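Local coordinates for DUF115 domain-containing protein (Magnetospirillum magneticum AMB-1, PDB 5MU5) that probably transfers sugars onto flagellin, as a Maf glycosyltransferase involved in the formation of the bacterial flagellum, at residues Leu20-Glu25 with Leu169-Arg174; Gly121-Cys126 with Arg200-Ile205; Ala145-Val150 with Leu178-Ile183. All coordinates share one frame; numbering follows the deposited sequence.

Contact 1: Leu20-Glu25 with Leu169-Arg174; sequences LELMPE and LLETRR. With EDO (1,2-ethanediol), chain I.
Glu21, Leu22 and Met23 meet Leu170, Glu171, Arg173 and Arg174 where helix 9-22 ends beside helix 166-171. Of the polar links, the charged one runs from Arg174 NH2 to Glu21 OE2, 3.1 Å long and nearly straight at 169°; the oxygen lies in the guanidinium plane, while the nitrogen stands above the carboxylate plane. Glu171 OE2 takes NE and NH2 of the same guanidinium side-on, the NE approach modelled so short that its exact length is doubtful. Arg167 binds the OE1 atoms of Glu21 and Glu171, so two arginines hold two acids in one network. Arg173 NE donates to Leu22 O at 2.9 Å, giving this helix-end carbonyl a partner.

Carbon atoms make the remaining contacts. Leu22 CD1 reaches Leu170 CB (3.9 Å), and its CD2 lies over the rim of one face of the Arg174 guanidinium. Met23, unbranched and flexible, crosses Arg173 at about a right angle: its CG sits over the guanidinium centre, and a bend at chi3 (-80°) lays CE 3.6 Å from Arg173 CD and 3.9 Å from Leu170 CD2.

Met23 stands at the N-cap position, between helices 9-22 and 24-32. With Leu170 it rests on Leu180, so this junction and helix 166-171 pack over one face of the parallel sheet.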
loop_
_atom_site.group_PDB
_atom_site.type_symbol
_atom_site.label_atom_id
_atom_site.label_comp_id
_atom_site.label_asym_id
_atom_site.label_seq_id
_atom_site.Cartn_x
_atom_site.Cartn_y
_atom_site.Cartn_z
ATOM N N LEU A 20 19.117 -10.537 -24.315
ATOM C CA LEU A 20 19.435 -9.229 -24.897
ATOM C C LEU A 20 18.237 -8.581 -25.568
ATOM O O LEU A 20 18.134 -7.363 -25.605
ATOM C CB LEU A 20 20.574 -9.342 -25.886
ATOM C CG LEU A 20 21.932 -9.585 -25.233
ATOM C CD1 LEU A 20 22.945 -10.101 -26.250
ATOM C CD2 LEU A 20 22.423 -8.315 -24.574
ATOM N N GLU A 21 17.335 -9.406 -26.079
ATOM C CA GLU A 21 16.131 -8.935 -26.737
ATOM C C GLU A 21 14.998 -8.591 -25.750
ATOM O O GLU A 21 14.357 -7.555 -25.860
ATOM C CB GLU A 21 15.640 -10.022 -27.708
ATOM C CG GLU A 21 14.383 -9.657 -28.486
ATOM C CD GLU A 21 13.862 -10.796 -29.342
ATOM O OE1 GLU A 21 14.523 -11.850 -29.450
ATOM O OE2 GLU A 21 12.784 -10.618 -29.933
ATOM N N LEU A 22 14.752 -9.474 -24.794
ATOM C CA LEU A 22 13.582 -9.367 -23.929
ATOM C C LEU A 22 13.832 -8.952 -22.487
ATOM O O LEU A 22 12.871 -8.666 -21.783
ATOM C CB LEU A 22 12.841 -10.702 -23.958
ATOM C CG LEU A 22 12.283 -11.024 -25.354
ATOM C CD1 LEU A 22 12.192 -12.527 -25.601
ATOM C CD2 LEU A 22 10.932 -10.348 -25.535
ATOM N N MET A 23 15.093 -8.949 -22.043
ATOM C CA MET A 23 15.470 -8.461 -20.701
ATOM C C MET A 23 16.850 -7.806 -20.805
ATOM O O MET A 23 17.825 -8.276 -20.198
ATOM C CB MET A 23 15.471 -9.617 -19.697
ATOM C CG MET A 23 15.364 -9.159 -18.263
ATOM S SD MET A 23 15.539 -10.511 -17.080
ATOM C CE MET A 23 13.915 -11.231 -17.136
ATOM N N PRO A 24 16.930 -6.699 -21.567
ATOM C CA PRO A 24 18.236 -6.231 -22.089
ATOM C C PRO A 24 19.327 -5.981 -21.053
ATOM O O PRO A 24 20.476 -6.420 -21.251
ATOM C CB PRO A 24 17.893 -4.952 -22.884
ATOM C CG PRO A 24 16.425 -4.976 -23.068
ATOM C CD PRO A 24 15.820 -5.813 -21.968
ATOM N N GLU A 25 18.992 -5.284 -19.979
ATOM C CA GLU A 25 19.984 -5.004 -18.929
ATOM C C GLU A 25 20.557 -6.295 -18.358
ATOM O O GLU A 25 21.742 -6.380 -18.083
ATOM C CB GLU A 25 19.391 -4.139 -17.805
ATOM C CG GLU A 25 19.227 -2.659 -18.165
ATOM C CD GLU A 25 18.608 -1.823 -17.042
ATOM O OE1 GLU A 25 18.150 -0.692 -17.336
ATOM O OE2 GLU A 25 18.576 -2.285 -15.866
ATOM N N LEU A 169 10.400 -18.690 -21.676
ATOM C CA LEU A 169 10.172 -17.907 -20.461
ATOM C C LEU A 169 10.249 -16.415 -20.736
ATOM O O LEU A 169 9.327 -15.663 -20.413
ATOM C CB LEU A 169 11.194 -18.271 -19.390
ATOM C CG LEU A 169 11.034 -19.678 -18.835
ATOM C CD1 LEU A 169 12.174 -20.039 -17.896
ATOM C CD2 LEU A 169 9.710 -19.748 -18.106
ATOM N N LEU A 170 11.351 -15.986 -21.345
ATOM C CA LEU A 170 11.545 -14.575 -21.660
ATOM C C LEU A 170 10.475 -14.032 -22.592
ATOM O O LEU A 170 10.099 -12.870 -22.494
ATOM C CB LEU A 170 12.928 -14.366 -22.262
ATOM C CG LEU A 170 14.032 -14.516 -21.228
ATOM C CD1 LEU A 170 15.345 -14.890 -21.887
ATOM C CD2 LEU A 170 14.147 -13.230 -20.421
ATOM N N GLU A 171 9.994 -14.886 -23.490
ATOM C CA GLU A 171 8.938 -14.528 -24.428
ATOM C C GLU A 171 7.675 -14.003 -23.728
ATOM O O GLU A 171 6.951 -13.218 -24.307
ATOM C CB GLU A 171 8.585 -15.739 -25.306
ATOM C CG GLU A 171 7.913 -15.388 -26.616
ATOM C CD GLU A 171 8.764 -14.452 -27.457
ATOM O OE1 GLU A 171 9.986 -14.696 -27.600
ATOM O OE2 GLU A 171 8.211 -13.465 -27.963
ATOM N N THR A 172 7.421 -14.436 -22.487
ATOM C CA THR A 172 6.263 -13.949 -21.693
ATOM C C THR A 172 6.358 -12.476 -21.303
ATOM O O THR A 172 5.351 -11.874 -20.915
ATOM C CB THR A 172 6.066 -14.768 -20.399
ATOM O OG1 THR A 172 7.234 -14.689 -19.568
ATOM C CG2 THR A 172 5.789 -16.245 -20.718
ATOM N N ARG A 173 7.555 -11.898 -21.385
ATOM C CA ARG A 173 7.758 -10.472 -21.122
ATOM C C ARG A 173 7.422 -9.588 -22.292
ATOM O O ARG A 173 7.363 -8.376 -22.124
ATOM C CB ARG A 173 9.217 -10.191 -20.772
ATOM C CG ARG A 173 9.623 -10.767 -19.441
ATOM C CD ARG A 173 11.102 -10.626 -19.246
ATOM N NE ARG A 173 11.506 -9.229 -19.275
ATOM C CZ ARG A 173 11.550 -8.432 -18.221
ATOM N NH1 ARG A 173 11.204 -8.869 -17.022
ATOM N NH2 ARG A 173 11.951 -7.189 -18.369
ATOM N N ARG A 174 7.231 -10.164 -23.482
ATOM C CA ARG A 174 6.988 -9.354 -24.658
ATOM C C ARG A 174 5.856 -8.344 -24.481
ATOM O O ARG A 174 6.068 -7.162 -24.674
ATOM C CB ARG A 174 6.708 -10.214 -25.880
ATOM C CG ARG A 174 6.640 -9.387 -27.153
ATOM C CD ARG A 174 6.540 -10.261 -28.393
ATOM N NE ARG A 174 7.741 -11.070 -28.582
ATOM C CZ ARG A 174 8.911 -10.604 -29.032
ATOM N NH1 ARG A 174 9.070 -9.321 -29.344
ATOM N NH2 ARG A 174 9.937 -11.427 -29.169
HETATM C C1 EDO I . 15.165 -5.177 -18.453
HETATM O O1 EDO I . 16.207 -4.378 -19.002
HETATM C C2 EDO I . 15.521 -5.196 -16.977
HETATM O O2 EDO I . 16.728 -5.981 -16.829
#

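Contact 2: Gly121-Cys126 with Arg200-Ile205; sequences GFHMVC and RCCCPI
His123 NE2 donates to Cys203 O in a 2.8 Å bond that is almost straight (169°). The oxygen lies in the imidazole plane, whereas the nitrogen stands above the carbonyl plane. On the other side of the ring, ND1 is hydrogen-bonded to NE2 of His148, so both ring nitrogens are satisfied in this buried place and the rotation of the imidazole is fixed; histidine suits it by having polar atoms on two sides of one flat ring.

Phe122 packs beside it. Chi1 of -172° sets CG anti to the backbone N, directing the ring toward residues 202-203, where it meets two cysteine sulfurs in different ways: Cys203 SG lies over the face, 4.6 Å from the ring centroid, and Cys202 SG lies at the edge, 5.1 Å from that centroid. Cys203 CB also touches Phe122 CE1 at 3.7 Å. Small, polarisable thiols fit closely against the aromatic ring on both kinds of surface. Phe122 CD1 in turn sits over the centre of the His123 ring. Helix 568-579 packs against Phe122 and Cys203.

Here the residues at and just after the end of helix 188-202 are pinned to the start of inner strand 123-127, within the crossover that carries the chain from strand 180-183 to strand 211-214 in a Rossmann-like sheet.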
loop_
_atom_site.group_PDB
_atom_site.type_symbol
_atom_site.label_atom_id
_atom_site.label_comp_id
_atom_site.label_asym_id
_atom_site.label_seq_id
_atom_site.Cartn_x
_atom_site.Cartn_y
_atom_site.Cartn_z
ATOM N N GLY A 121 -2.362 -22.010 -10.096
ATOM C CA GLY A 121 -1.907 -20.765 -9.482
ATOM C C GLY A 121 -1.292 -19.815 -10.502
ATOM O O GLY A 121 -0.568 -20.242 -11.432
ATOM N N PHE A 122 -1.585 -18.528 -10.323
ATOM C CA PHE A 122 -1.148 -17.493 -11.236
ATOM C C PHE A 122 0.350 -17.300 -11.168
ATOM O O PHE A 122 1.008 -17.240 -12.205
ATOM C CB PHE A 122 -1.832 -16.176 -10.901
ATOM C CG PHE A 122 -1.590 -15.094 -11.906
ATOM C CD1 PHE A 122 -0.422 -14.355 -11.880
ATOM C CD2 PHE A 122 -2.540 -14.803 -12.864
ATOM C CE1 PHE A 122 -0.186 -13.350 -12.806
ATOM C CE2 PHE A 122 -2.326 -13.793 -13.784
ATOM C CZ PHE A 122 -1.140 -13.071 -13.766
ATOM N N HIS A 123 0.872 -17.221 -9.937
ATOM C CA HIS A 123 2.279 -16.933 -9.687
ATOM C C HIS A 123 3.058 -18.162 -9.304
ATOM O O HIS A 123 2.540 -19.084 -8.675
ATOM C CB HIS A 123 2.413 -15.940 -8.543
ATOM C CG HIS A 123 1.796 -14.606 -8.816
ATOM N ND1 HIS A 123 2.428 -13.657 -9.586
ATOM C CD2 HIS A 123 0.642 -14.038 -8.390
ATOM C CE1 HIS A 123 1.693 -12.561 -9.628
ATOM N NE2 HIS A 123 0.595 -12.771 -8.920
ATOM N N MET A 124 4.319 -18.169 -9.698
ATOM C CA MET A 124 5.272 -19.183 -9.286
ATOM C C MET A 124 6.497 -18.467 -8.774
ATOM O O MET A 124 7.035 -17.587 -9.461
ATOM C CB MET A 124 5.702 -20.037 -10.452
ATOM C CG MET A 124 6.915 -20.873 -10.112
ATOM S SD MET A 124 7.092 -22.240 -11.239
ATOM C CE MET A 124 5.682 -23.225 -10.698
ATOM N N VAL A 125 6.948 -18.846 -7.587
ATOM C CA VAL A 125 8.133 -18.234 -6.981
ATOM C C VAL A 125 9.243 -19.262 -6.749
ATOM O O VAL A 125 9.068 -20.211 -6.006
ATOM C CB VAL A 125 7.784 -17.574 -5.646
ATOM C CG1 VAL A 125 9.040 -16.996 -5.006
ATOM C CG2 VAL A 125 6.744 -16.487 -5.835
ATOM N N CYS A 126 10.384 -19.068 -7.381
ATOM C CA CYS A 126 11.525 -19.960 -7.210
ATOM C C CYS A 126 12.589 -19.269 -6.407
ATOM O O CYS A 126 13.124 -18.231 -6.812
ATOM C CB CYS A 126 12.127 -20.349 -8.547
ATOM S SG CYS A 126 10.920 -21.126 -9.611
ATOM N N ARG A 200 3.375 -7.592 -6.506
ATOM C CA ARG A 200 2.528 -6.421 -6.434
ATOM C C ARG A 200 2.314 -5.765 -7.783
ATOM O O ARG A 200 1.240 -5.255 -8.055
ATOM C CB ARG A 200 3.137 -5.394 -5.475
ATOM C CG ARG A 200 2.327 -4.108 -5.350
ATOM C CD ARG A 200 3.031 -3.035 -4.534
ATOM N NE ARG A 200 3.413 -3.514 -3.209
ATOM C CZ ARG A 200 4.666 -3.683 -2.764
ATOM N NH1 ARG A 200 5.736 -3.396 -3.525
ATOM N NH2 ARG A 200 4.851 -4.128 -1.520
ATOM N N CYS A 201 3.355 -5.756 -8.609
ATOM C CA CYS A 201 3.310 -5.083 -9.910
ATOM C C CYS A 201 2.759 -5.930 -11.050
ATOM O O CYS A 201 2.305 -5.410 -12.059
ATOM C CB CYS A 201 4.708 -4.623 -10.295
ATOM S SG CYS A 201 5.245 -3.251 -9.271
ATOM N N CYS A 202 2.828 -7.240 -10.899
ATOM C CA CYS A 202 2.321 -8.125 -11.911
ATOM C C CYS A 202 0.849 -8.372 -11.690
ATOM O O CYS A 202 0.050 -8.092 -12.566
ATOM C CB CYS A 202 3.076 -9.435 -11.887
ATOM S SG CYS A 202 2.399 -10.589 -13.082
ATOM N N CYS A 203 0.483 -8.909 -10.533
ATOM C CA CYS A 203 -0.920 -9.146 -10.237
ATOM C C CYS A 203 -1.116 -9.531 -8.774
ATOM O O CYS A 203 -1.255 -10.715 -8.432
ATOM C CB CYS A 203 -1.432 -10.265 -11.111
ATOM S SG CYS A 203 -3.209 -10.241 -11.103
ATOM N N PRO A 204 -1.155 -8.533 -7.897
ATOM C CA PRO A 204 -1.059 -8.843 -6.478
ATOM C C PRO A 204 -2.229 -9.657 -5.929
ATOM O O PRO A 204 -2.079 -10.425 -4.971
ATOM C CB PRO A 204 -1.064 -7.458 -5.824
ATOM C CG PRO A 204 -1.795 -6.603 -6.789
ATOM C CD PRO A 204 -1.480 -7.122 -8.153
ATOM N N ILE A 205 -3.389 -9.512 -6.545
ATOM C CA ILE A 205 -4.576 -10.025 -5.912
ATOM C C ILE A 205 -4.743 -11.559 -5.876
ATOM O O ILE A 205 -5.395 -12.065 -4.972
ATOM C CB ILE A 205 -5.824 -9.327 -6.493
ATOM C CG1 ILE A 205 -6.878 -9.189 -5.397
ATOM C CG2 ILE A 205 -6.331 -10.042 -7.748
ATOM C CD1 ILE A 205 -6.385 -8.538 -4.114
#

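Contact 3: Ala145-Val150 with Leu178-Ile183; sequences AGIHIV and LRLNII
Ile147 and Ile149 bond through both their N and O atoms to residues 179-183, the turn before strand 180-183 and the strand itself, which runs at 8° to strand 146-150. Ile147 N donates to Arg179 O (2.8 Å) and Ile147 O accepts from Asn181 N; Ile149 N donates to Asn181 O and Ile149 O accepts from Ile183 N (2.7 Å). Each isoleucine thus bridges two alternate residues of its neighbour, as parallel pairing requires.

Side-chain polar bonds extend this grip. Just before the paired strands, Arg179 NE donates to Ala145 O at 2.8 Å in the carbonyl plane, the chain being bent at chi3 (52°). Arg179 NH2 adds only a weak bond there but donates to a water at 2.6 Å. An alanine here would remove the guanidinium, and Ala145 O would probably lose its NE donor and the nearby water its NH2 partner, leaving this end of the strand pair less firmly fastened. Asn181 ND2 donates a hydrogen bond to His148 ND1 (3.0 Å) in the imidazole plane, so this ring nitrogen acts as an acceptor; the two side chains lie side by side, ring and amide planes 17° apart. Gly146 suits its place because a CB there would crowd His148 NE2.

Apolar contacts line the face of Ile147, Ile149, Leu180 and Ile182, where Leu180 CD1 touches Ile147 CB (3.8 Å) and helix 166-171 packs with Trp166, Leu169 and Leu170. The other face, under helix 188-202, mixes the His148-Asn181 pair with Val150 and Ile183, whose CG2 and CD1 approach to 4.2 Å. Branched isoleucine and valine favour extended backbone.

Strands 146-150 and 180-183, joined through intervening helices, form a parallel beta-alpha-beta unit at one edge of a sheet with order 3-2-1-4, flanked by helices on both faces as in Rossmann-like folds.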
loop_
_atom_site.group_PDB
_atom_site.type_symbol
_atom_site.label_atom_id
_atom_site.label_comp_id
_atom_site.label_asym_id
_atom_site.label_seq_id
_atom_site.Cartn_x
_atom_site.Cartn_y
_atom_site.Cartn_z
ATOM N N ALA A 145 1.414 -17.687 -14.853
ATOM C CA ALA A 145 1.406 -16.505 -15.686
ATOM C C ALA A 145 2.503 -15.543 -15.218
ATOM O O ALA A 145 2.968 -14.744 -15.998
ATOM C CB ALA A 145 0.058 -15.825 -15.587
ATOM N N GLY A 146 2.852 -15.602 -13.930
ATOM C CA GLY A 146 3.874 -14.758 -13.310
ATOM C C GLY A 146 4.953 -15.661 -12.731
ATOM O O GLY A 146 4.660 -16.588 -11.976
ATOM N N ILE A 147 6.203 -15.428 -13.134
ATOM C CA ILE A 147 7.314 -16.289 -12.748
ATOM C C ILE A 147 8.382 -15.392 -12.177
ATOM O O ILE A 147 8.854 -14.451 -12.826
ATOM C CB ILE A 147 7.861 -17.068 -13.953
ATOM C CG1 ILE A 147 6.739 -17.911 -14.574
ATOM C CG2 ILE A 147 9.036 -17.951 -13.525
ATOM C CD1 ILE A 147 7.151 -18.619 -15.849
ATOM N N HIS A 148 8.761 -15.698 -10.947
ATOM C CA HIS A 148 9.655 -14.863 -10.177
ATOM C C HIS A 148 10.771 -15.736 -9.634
ATOM O O HIS A 148 10.558 -16.669 -8.857
ATOM C CB HIS A 148 8.861 -14.218 -9.057
ATOM C CG HIS A 148 7.549 -13.676 -9.512
ATOM N ND1 HIS A 148 7.452 -12.528 -10.263
ATOM C CD2 HIS A 148 6.285 -14.131 -9.358
ATOM C CE1 HIS A 148 6.184 -12.288 -10.540
ATOM N NE2 HIS A 148 5.459 -13.258 -10.016
ATOM N N ILE A 149 11.976 -15.419 -10.048
ATOM C CA ILE A 149 13.098 -16.237 -9.702
ATOM C C ILE A 149 14.065 -15.394 -8.913
ATOM O O ILE A 149 14.471 -14.334 -9.341
ATOM C CB ILE A 149 13.757 -16.777 -10.973
ATOM C CG1 ILE A 149 12.728 -17.599 -11.761
ATOM C CG2 ILE A 149 14.989 -17.598 -10.616
ATOM C CD1 ILE A 149 13.175 -18.005 -13.151
ATOM N N VAL A 150 14.418 -15.886 -7.738
ATOM C CA VAL A 150 15.378 -15.228 -6.913
ATOM C C VAL A 150 16.623 -16.061 -7.038
ATOM O O VAL A 150 16.570 -17.259 -6.832
ATOM C CB VAL A 150 14.920 -15.219 -5.453
ATOM C CG1 VAL A 150 15.970 -14.574 -4.566
ATOM C CG2 VAL A 150 13.590 -14.507 -5.343
ATOM N N LEU A 178 6.427 -7.459 -16.651
ATOM C CA LEU A 178 6.206 -7.786 -15.254
ATOM C C LEU A 178 5.812 -9.236 -15.015
ATOM O O LEU A 178 5.682 -9.638 -13.875
ATOM C CB LEU A 178 5.146 -6.843 -14.654
ATOM C CG LEU A 178 5.568 -5.368 -14.782
ATOM C CD1 LEU A 178 4.420 -4.375 -14.568
ATOM C CD2 LEU A 178 6.751 -5.102 -13.854
ATOM N N ARG A 179 5.617 -10.027 -16.059
ATOM C CA ARG A 179 5.313 -11.462 -15.879
ATOM C C ARG A 179 6.528 -12.361 -15.577
ATOM O O ARG A 179 6.345 -13.503 -15.149
ATOM C CB ARG A 179 4.567 -12.008 -17.086
ATOM C CG ARG A 179 3.154 -11.470 -17.192
ATOM C CD ARG A 179 2.478 -12.014 -18.429
ATOM N NE ARG A 179 2.623 -13.450 -18.421
ATOM C CZ ARG A 179 2.259 -14.256 -19.396
ATOM N NH1 ARG A 179 1.687 -13.798 -20.483
ATOM N NH2 ARG A 179 2.470 -15.545 -19.259
ATOM N N LEU A 180 7.747 -11.877 -15.821
ATOM C CA LEU A 180 8.950 -12.625 -15.478
ATOM C C LEU A 180 9.908 -11.686 -14.799
ATOM O O LEU A 180 10.278 -10.661 -15.361
ATOM C CB LEU A 180 9.639 -13.199 -16.698
ATOM C CG LEU A 180 10.931 -13.970 -16.429
ATOM C CD1 LEU A 180 10.655 -15.297 -15.775
ATOM C CD2 LEU A 180 11.672 -14.200 -17.743
ATOM N N ASN A 181 10.309 -12.047 -13.595
ATOM C CA ASN A 181 11.234 -11.255 -12.803
ATOM C C ASN A 181 12.376 -12.145 -12.367
ATOM O O ASN A 181 12.149 -13.272 -11.941
ATOM C CB ASN A 181 10.523 -10.723 -11.561
ATOM C CG ASN A 181 9.442 -9.735 -11.902
ATOM O OD1 ASN A 181 9.723 -8.587 -12.202
ATOM N ND2 ASN A 181 8.200 -10.180 -11.885
ATOM N N ILE A 182 13.600 -11.660 -12.518
ATOM C CA ILE A 182 14.764 -12.367 -12.019
ATOM C C ILE A 182 15.409 -11.431 -11.030
ATOM O O ILE A 182 15.780 -10.336 -11.373
ATOM C CB ILE A 182 15.723 -12.732 -13.137
ATOM C CG1 ILE A 182 15.004 -13.694 -14.101
ATOM C CG2 ILE A 182 16.987 -13.363 -12.559
ATOM C CD1 ILE A 182 15.807 -14.044 -15.328
ATOM N N ILE A 183 15.523 -11.879 -9.790
ATOM C CA ILE A 183 15.978 -11.050 -8.707
ATOM C C ILE A 183 17.322 -11.569 -8.267
ATOM O O ILE A 183 17.425 -12.669 -7.760
ATOM C CB ILE A 183 14.942 -11.137 -7.570
ATOM C CG1 ILE A 183 13.607 -10.534 -8.037
ATOM C CG2 ILE A 183 15.449 -10.463 -6.309
ATOM C CD1 ILE A 183 12.400 -11.001 -7.234
HETATM O O HOH W 1 4.108 -16.988 -17.801
HETATM O O HOH W 2 6.035 -15.381 -16.963
#

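All three contacts belong to the Maf N-terminal domain and gather round its four-stranded parallel sheet. Contact 3 is the middle one: its centre is about 11 Å from that of contact 1 and about 8 Å from that of contact 2, while contacts 1 and 2 lie about 18 Å apart and do not touch. Along the chain the segments come in the order 20-25, 121-126, 145-150, 169-174, 178-183, 200-205, so contact 1 interlaces with both others and contact 3 falls between the halves of contact 2. Helix 166-171 and helix 188-202 flank opposite faces of strands 146-150 and 180-183, binding N-terminal helices, sheet and crossover into one compact unit.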